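Local coordinates for protein lectin (Colocasia esculenta, PDB 5T1X) that probably binds mannose-containing glycans through the beta-prism II fold of the GNA-related lectins, at residues Y16-L21 with V29-C34; H55-L60 with I67-D72; G86-I91 with A98-P103. All blocks are in the same frame, centred on the assembly; numbering follows the deposited sequence.

A beta-prism II domain is built from three antiparallel sheets, and each contact here comes from a different one, so together they sample all three walls. All three join the strands of a beta hairpin, but the chemistry follows their place in the fold. Contacts 1 and 2 are only partly buried and touch each other: the C34-C56 disulfide ties them together, and M30 packs on L58. Contact 1 is dominated by turns, polar side chains and a bridging water, and contact 2 by a regular strand pair with one aromatic cover. Contact 3 lies across the chain's centre from both, is largely buried and apolar, and meets the others through L21, L60 and L90.

Contact 1. Residues Y16-L21 with V29-C34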
# COMPACT_ATOMS: atom_id res chain seq x y z
N TYR B 16 -18.32 0.74 -2.74
CA TYR B 16 -19.69 0.20 -2.71
C TYR B 16 -20.20 0.10 -4.13
O TYR B 16 -19.59 0.67 -5.03
CB TYR B 16 -20.62 1.11 -1.86
CG TYR B 16 -20.77 2.51 -2.41
CD1 TYR B 16 -21.80 2.84 -3.28
CD2 TYR B 16 -19.85 3.51 -2.09
CE1 TYR B 16 -21.91 4.12 -3.83
CE2 TYR B 16 -19.94 4.79 -2.64
CZ TYR B 16 -20.98 5.08 -3.51
OH TYR B 16 -21.08 6.34 -4.06
N GLY B 17 -21.34 -0.57 -4.31
CA GLY B 17 -22.01 -0.65 -5.60
C GLY B 17 -21.14 -1.03 -6.78
O GLY B 17 -21.17 -0.38 -7.83
N ASP B 18 -20.34 -2.08 -6.59
CA ASP B 18 -19.43 -2.69 -7.57
C ASP B 18 -18.16 -1.83 -7.81
O ASP B 18 -17.43 -2.08 -8.77
CB ASP B 18 -20.16 -3.05 -8.90
CG ASP B 18 -21.46 -3.82 -8.65
OD1 ASP B 18 -21.41 -4.87 -7.97
OD2 ASP B 18 -22.52 -3.33 -9.08
N GLY B 19 -17.88 -0.90 -6.88
CA GLY B 19 -16.64 -0.13 -6.85
C GLY B 19 -15.50 -1.10 -6.57
O GLY B 19 -15.71 -2.11 -5.88
N ARG B 20 -14.31 -0.85 -7.13
CA ARG B 20 -13.25 -1.84 -7.00
C ARG B 20 -11.83 -1.31 -7.04
O ARG B 20 -11.58 -0.20 -7.53
CB ARG B 20 -13.38 -2.85 -8.17
CG ARG B 20 -13.10 -2.25 -9.56
CD ARG B 20 -13.65 -3.10 -10.68
NE ARG B 20 -15.11 -3.07 -10.65
CZ ARG B 20 -15.89 -4.06 -11.06
NH1 ARG B 20 -15.37 -5.17 -11.58
NH2 ARG B 20 -17.21 -3.95 -10.97
N LEU B 21 -10.90 -2.16 -6.58
CA LEU B 21 -9.47 -1.98 -6.77
C LEU B 21 -9.08 -2.86 -7.94
O LEU B 21 -9.66 -3.93 -8.13
CB LEU B 21 -8.64 -2.35 -5.52
CG LEU B 21 -9.01 -1.69 -4.19
CD1 LEU B 21 -8.00 -2.04 -3.14
CD2 LEU B 21 -9.13 -0.17 -4.33
N VAL B 29 -13.55 -6.40 -5.64
CA VAL B 29 -14.82 -5.71 -5.86
C VAL B 29 -15.75 -5.76 -4.64
O VAL B 29 -16.06 -6.84 -4.16
CB VAL B 29 -15.57 -6.31 -7.11
CG1 VAL B 29 -16.75 -5.43 -7.50
CG2 VAL B 29 -14.64 -6.51 -8.30
N MET B 30 -16.26 -4.58 -4.20
CA MET B 30 -17.32 -4.53 -3.18
C MET B 30 -18.61 -4.54 -3.97
O MET B 30 -19.08 -3.49 -4.41
CB MET B 30 -17.20 -3.29 -2.27
CG MET B 30 -18.32 -3.21 -1.22
SD MET B 30 -18.20 -4.54 -0.00
CE MET B 30 -19.60 -5.56 -0.47
N GLN B 31 -19.14 -5.75 -4.22
CA GLN B 31 -20.31 -5.89 -5.08
C GLN B 31 -21.61 -5.40 -4.46
O GLN B 31 -21.76 -5.34 -3.24
CB GLN B 31 -20.46 -7.33 -5.54
CG GLN B 31 -19.20 -7.87 -6.19
CD GLN B 31 -19.34 -9.25 -6.74
OE1 GLN B 31 -18.52 -9.66 -7.56
NE2 GLN B 31 -20.34 -10.01 -6.28
N GLY B 32 -22.57 -5.12 -5.35
CA GLY B 32 -23.92 -4.69 -5.01
C GLY B 32 -24.75 -5.74 -4.30
O GLY B 32 -25.82 -5.42 -3.78
N ASP B 33 -24.26 -7.01 -4.26
CA ASP B 33 -24.96 -8.10 -3.56
C ASP B 33 -24.39 -8.33 -2.14
O ASP B 33 -24.67 -9.37 -1.54
CB ASP B 33 -24.89 -9.40 -4.37
CG ASP B 33 -23.50 -10.00 -4.45
OD1 ASP B 33 -22.53 -9.26 -4.28
OD2 ASP B 33 -23.40 -11.21 -4.71
N CYS B 34 -23.60 -7.37 -1.63
CA CYS B 34 -22.99 -7.35 -0.30
C CYS B 34 -21.81 -8.34 -0.18
O CYS B 34 -21.32 -8.57 0.92
CB CYS B 34 -24.03 -7.59 0.80
SG CYS B 34 -23.58 -6.88 2.40
O HOH W 1 -22.38 -2.58 -2.43
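R20 and V29 pair as non-hydrogen-bonded antiparallel neighbours, R20 CA to V29 CA 4.3 Å, with side chains on the same face, near the open ends of hairpin strands 19-23 and 26-30, where turns begin. M30 is held through its backbone on both sides, its N donating to G19 O (3.0 Å) and its O accepting from D18 N (2.9 Å) at a bent 138°. The type I' turn Y16-G19 brings D18 beside the opposite chain. D18 OD1 accepts from G32 N (2.9 Å), which approaches from above the carboxylate plane, and a water links G17 N to Q31 O. Bent at chi3 (68°), the R20 chain folds back until NH2 reaches D18 O at 2.9 Å. V29 CG2 lies over one face of this guanidinium, 3.6 Å from R20 NH1, which itself bonds to Q27. Along the 29-34 side, Q31 NE2 gives a straight bond to D33 OD1 (3.1 Å, 168°), while Q31 OE1 bonds to Y39 and D33 OD2 to H50. Q31, D33, N35, V37 and Y39 fit the QxDxNxVxY signature of mannose-binding sites in this family. Bonds linking Q31, D33, Y39 and H50 would hold these polar ends in place, consistent with a sugar-binding surface.

Contact 2. Residues H55-L60 with I67-D72; sequences HCFLRL and IIKDDD
F57 and K69 form a hydrogen-bonded antiparallel pair whose side chains run alongside each other. F57 CB packs on Y16 of the adjoining strand 14-16, and CG sits between the backbone N and the carbonyl carbon (chi1 64°), which turns the ring toward the opposite strand. Along one ring side, F57 CD2 lies 3.7 Å from K69 O. Farther out, F57 CE1, CE2 and CZ all approach K69 CB, at 4.1, 3.7 and 3.6 Å, and CE2 is also near D70 O. The lysine methylene thus sits over the ring face in a CH-pi contact, 28° off the normal, and its chain leads onward to bond through NZ with F73 O and T75. Four backbone bonds, two between F57 and K69 and two between R59 and I67, make this the central hairpin of the sheet 14-16, 57-60, 66-69, 75-78, one wall of the beta-prism II fold. On the other face of the hairpin, L58 and I68 cross obliquely, L58 CD1 meeting I68 CG1 at 3.8 Å, and both also pack on L36. C56, disulfide-bonded to C34, touches I68 CG2 through CB (3.8 Å). Past the strand end D70 OD1 accepts from D72 N, an Asx turn, and from K74 N.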
# COMPACT_ATOMS: atom_id res chain seq x y z
N HIS B 55 -27.34 -2.47 0.28
CA HIS B 55 -26.55 -1.26 0.02
C HIS B 55 -25.32 -1.20 0.93
O HIS B 55 -25.11 -0.22 1.66
CB HIS B 55 -27.44 -0.03 0.23
CG HIS B 55 -28.68 -0.04 -0.62
ND1 HIS B 55 -29.93 -0.23 -0.05
CD2 HIS B 55 -28.82 0.09 -1.95
CE1 HIS B 55 -30.79 -0.19 -1.06
NE2 HIS B 55 -30.16 0.00 -2.23
N CYS B 56 -24.52 -2.27 0.89
CA CYS B 56 -23.33 -2.45 1.72
C CYS B 56 -22.17 -1.63 1.19
O CYS B 56 -22.09 -1.38 -0.02
CB CYS B 56 -22.96 -3.93 1.81
SG CYS B 56 -24.31 -4.98 2.41
N PHE B 57 -21.23 -1.30 2.08
CA PHE B 57 -20.02 -0.60 1.69
C PHE B 57 -18.86 -1.17 2.46
O PHE B 57 -19.05 -1.71 3.55
CB PHE B 57 -20.16 0.91 1.92
CG PHE B 57 -20.34 1.34 3.36
CD1 PHE B 57 -19.24 1.68 4.14
CD2 PHE B 57 -21.61 1.43 3.92
CE1 PHE B 57 -19.40 2.08 5.47
CE2 PHE B 57 -21.77 1.85 5.25
CZ PHE B 57 -20.67 2.17 6.01
N LEU B 58 -17.67 -0.98 1.92
CA LEU B 58 -16.40 -1.42 2.50
C LEU B 58 -15.63 -0.20 2.98
O LEU B 58 -15.51 0.78 2.24
CB LEU B 58 -15.59 -2.15 1.42
CG LEU B 58 -14.24 -2.71 1.85
CD1 LEU B 58 -14.42 -4.02 2.60
CD2 LEU B 58 -13.34 -2.94 0.66
N ARG B 59 -15.06 -0.27 4.18
CA ARG B 59 -14.27 0.85 4.68
C ARG B 59 -13.16 0.34 5.58
O ARG B 59 -13.41 -0.46 6.47
CB ARG B 59 -15.15 1.85 5.44
CG ARG B 59 -14.42 3.12 5.91
CD ARG B 59 -15.34 3.99 6.74
NE ARG B 59 -14.67 5.19 7.26
CZ ARG B 59 -14.01 5.26 8.41
NH1 ARG B 59 -13.88 4.18 9.18
NH2 ARG B 59 -13.47 6.40 8.81
N LEU B 60 -11.93 0.82 5.34
CA LEU B 60 -10.78 0.52 6.19
C LEU B 60 -10.71 1.62 7.25
O LEU B 60 -10.73 2.81 6.89
CB LEU B 60 -9.52 0.47 5.34
CG LEU B 60 -8.18 0.27 6.06
CD1 LEU B 60 -8.14 -1.07 6.86
CD2 LEU B 60 -7.04 0.37 5.08
N ILE B 67 -13.89 -3.40 7.20
CA ILE B 67 -15.26 -3.83 7.52
C ILE B 67 -16.21 -3.62 6.35
O ILE B 67 -16.10 -2.64 5.62
CB ILE B 67 -15.75 -3.03 8.76
CG1 ILE B 67 -14.82 -3.22 9.99
CG2 ILE B 67 -17.20 -3.40 9.15
CD1 ILE B 67 -14.86 -2.07 10.98
N ILE B 68 -17.17 -4.56 6.21
CA ILE B 68 -18.33 -4.42 5.32
C ILE B 68 -19.48 -4.09 6.24
O ILE B 68 -19.78 -4.86 7.16
CB ILE B 68 -18.65 -5.68 4.46
CG1 ILE B 68 -17.48 -6.10 3.57
CG2 ILE B 68 -19.96 -5.47 3.64
CD1 ILE B 68 -17.76 -7.46 2.85
N LYS B 69 -20.14 -2.95 5.99
CA LYS B 69 -21.32 -2.53 6.75
C LYS B 69 -22.50 -2.49 5.84
O LYS B 69 -22.31 -2.17 4.68
CB LYS B 69 -21.09 -1.12 7.32
CG LYS B 69 -20.12 -1.03 8.50
CD LYS B 69 -20.72 -1.67 9.74
CE LYS B 69 -20.10 -1.16 11.01
NZ LYS B 69 -20.80 -1.71 12.20
N ASP B 70 -23.72 -2.76 6.34
CA ASP B 70 -24.90 -2.62 5.48
C ASP B 70 -25.40 -1.17 5.59
O ASP B 70 -24.78 -0.37 6.30
CB ASP B 70 -26.00 -3.66 5.80
CG ASP B 70 -26.80 -3.48 7.08
OD1 ASP B 70 -26.59 -2.46 7.78
OD2 ASP B 70 -27.65 -4.34 7.36
N ASP B 71 -26.52 -0.84 4.92
CA ASP B 71 -27.05 0.52 4.89
C ASP B 71 -27.35 1.10 6.27
O ASP B 71 -27.36 2.33 6.42
CB ASP B 71 -28.33 0.57 4.05
CG ASP B 71 -28.73 1.97 3.63
OD1 ASP B 71 -27.86 2.71 3.08
OD2 ASP B 71 -29.91 2.32 3.81
N ASP B 72 -27.62 0.22 7.26
CA ASP B 72 -27.94 0.58 8.64
C ASP B 72 -26.74 0.45 9.58
O ASP B 72 -26.91 0.49 10.81
CB ASP B 72 -29.09 -0.30 9.14
CG ASP B 72 -30.34 -0.17 8.30
OD1 ASP B 72 -30.73 0.98 8.00
OD2 ASP B 72 -30.91 -1.21 7.91

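Contact 3. Residues G86-I91 with A98-P103; sequences GDYVLI and AVIYGP
Y88 and P103 run alongside each other where the hairpin of strands 89-92 and 98-107 gives way to loop, and four backbone bonds join the strands beyond them. V89 and Y101 exchange one pair of bonds, with Y101 N to V89 O at 2.8 Å and 171°; I91 and V99 exchange the other. CA-H...O contacts run between the bonds, as from L90 CA to V99 O at 3.4 Å. Among the aromatic rings, that of Y88 carries P103 CA over one face, 18° off its normal, while the CD1-CE1 side of the ring presses on G102, just before the cis peptide bond to P103: Y88 CD1 is 3.3 Å from G102 CA. Y88 OH bonds to K84 O. I91 CD1 meets Y101 CD2 at 3.7 Å, the two side chains roughly perpendicular. From the same strand as Y101, V99 CG1 lies over a face of its ring, offset toward the rim, and the Y101 hydroxyl bonds to R93. Purely aliphatic packing is led by L90 CD1 against I100 CG1 (3.8 Å). No helix takes part in the surroundings. L90 and I100 face L66 of strand 66-69 inside the prism, strand 8-10 flanks 89-92, and A98-Y101 pair antiparallel with a strand of the neighbouring subunit, which carries the sheet across the dimer interface.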
# COMPACT_ATOMS: atom_id res chain seq x y z
N GLY B 86 -3.77 5.09 13.77
CA GLY B 86 -2.96 5.72 12.74
C GLY B 86 -3.52 5.54 11.35
O GLY B 86 -4.67 5.15 11.20
N ASP B 87 -2.70 5.81 10.33
CA ASP B 87 -3.12 5.68 8.94
C ASP B 87 -2.74 4.31 8.38
O ASP B 87 -1.61 3.86 8.58
CB ASP B 87 -2.50 6.80 8.09
CG ASP B 87 -2.94 8.17 8.56
OD1 ASP B 87 -4.07 8.29 9.11
OD2 ASP B 87 -2.14 9.13 8.42
N TYR B 88 -3.68 3.66 7.69
CA TYR B 88 -3.52 2.32 7.09
C TYR B 88 -3.78 2.35 5.59
O TYR B 88 -4.41 3.29 5.09
CB TYR B 88 -4.46 1.30 7.77
CG TYR B 88 -4.02 0.95 9.18
CD1 TYR B 88 -3.35 -0.24 9.44
CD2 TYR B 88 -4.18 1.86 10.23
CE1 TYR B 88 -2.90 -0.54 10.73
CE2 TYR B 88 -3.71 1.58 11.51
CZ TYR B 88 -3.08 0.37 11.76
OH TYR B 88 -2.59 0.09 13.02
N VAL B 89 -3.30 1.33 4.87
CA VAL B 89 -3.55 1.22 3.45
C VAL B 89 -3.80 -0.25 3.10
O VAL B 89 -3.11 -1.13 3.61
CB VAL B 89 -2.42 1.85 2.58
CG1 VAL B 89 -1.09 1.10 2.74
CG2 VAL B 89 -2.82 1.92 1.09
N LEU B 90 -4.80 -0.49 2.27
CA LEU B 90 -5.08 -1.81 1.71
C LEU B 90 -4.53 -1.76 0.30
O LEU B 90 -4.92 -0.87 -0.46
CB LEU B 90 -6.61 -2.09 1.71
CG LEU B 90 -7.08 -3.31 0.89
CD1 LEU B 90 -6.70 -4.62 1.54
CD2 LEU B 90 -8.60 -3.26 0.72
N ILE B 91 -3.61 -2.68 -0.03
CA ILE B 91 -3.03 -2.71 -1.36
C ILE B 91 -3.45 -3.98 -2.08
O ILE B 91 -3.20 -5.07 -1.57
CB ILE B 91 -1.47 -2.60 -1.35
CG1 ILE B 91 -0.97 -1.39 -0.51
CG2 ILE B 91 -0.91 -2.55 -2.80
CD1 ILE B 91 0.56 -1.31 -0.36
N ALA B 98 -4.13 -9.26 -1.40
CA ALA B 98 -4.66 -7.97 -0.93
C ALA B 98 -4.22 -7.87 0.51
O ALA B 98 -4.51 -8.76 1.31
CB ALA B 98 -6.18 -7.91 -1.08
N VAL B 99 -3.39 -6.86 0.82
CA VAL B 99 -2.77 -6.79 2.15
C VAL B 99 -3.01 -5.45 2.82
O VAL B 99 -2.86 -4.41 2.17
CB VAL B 99 -1.24 -7.07 2.03
CG1 VAL B 99 -0.56 -7.04 3.40
CG2 VAL B 99 -0.98 -8.41 1.33
N ILE B 100 -3.32 -5.47 4.12
CA ILE B 100 -3.48 -4.23 4.89
C ILE B 100 -2.16 -3.95 5.58
O ILE B 100 -1.67 -4.78 6.36
CB ILE B 100 -4.63 -4.28 5.93
CG1 ILE B 100 -5.99 -4.66 5.28
CG2 ILE B 100 -4.71 -2.94 6.73
CD1 ILE B 100 -7.09 -4.95 6.31
N TYR B 101 -1.61 -2.76 5.32
CA TYR B 101 -0.37 -2.31 5.95
C TYR B 101 -0.62 -1.13 6.83
O TYR B 101 -1.26 -0.17 6.40
CB TYR B 101 0.68 -1.91 4.90
CG TYR B 101 1.20 -3.04 4.04
CD1 TYR B 101 2.33 -3.76 4.42
CD2 TYR B 101 0.66 -3.27 2.78
CE1 TYR B 101 2.84 -4.77 3.60
CE2 TYR B 101 1.18 -4.26 1.95
CZ TYR B 101 2.28 -5.00 2.36
OH TYR B 101 2.79 -6.01 1.57
N GLY B 102 -0.02 -1.14 8.01
CA GLY B 102 -0.07 0.01 8.90
C GLY B 102 0.36 -0.26 10.33
O GLY B 102 0.54 -1.41 10.73
N PRO B 103 0.45 0.79 11.15
CA PRO B 103 0.21 2.20 10.82
C PRO B 103 1.36 2.83 10.02
O PRO B 103 2.40 2.20 9.82
CB PRO B 103 0.08 2.85 12.20
CG PRO B 103 1.05 2.04 13.05
CD PRO B 103 0.88 0.62 12.56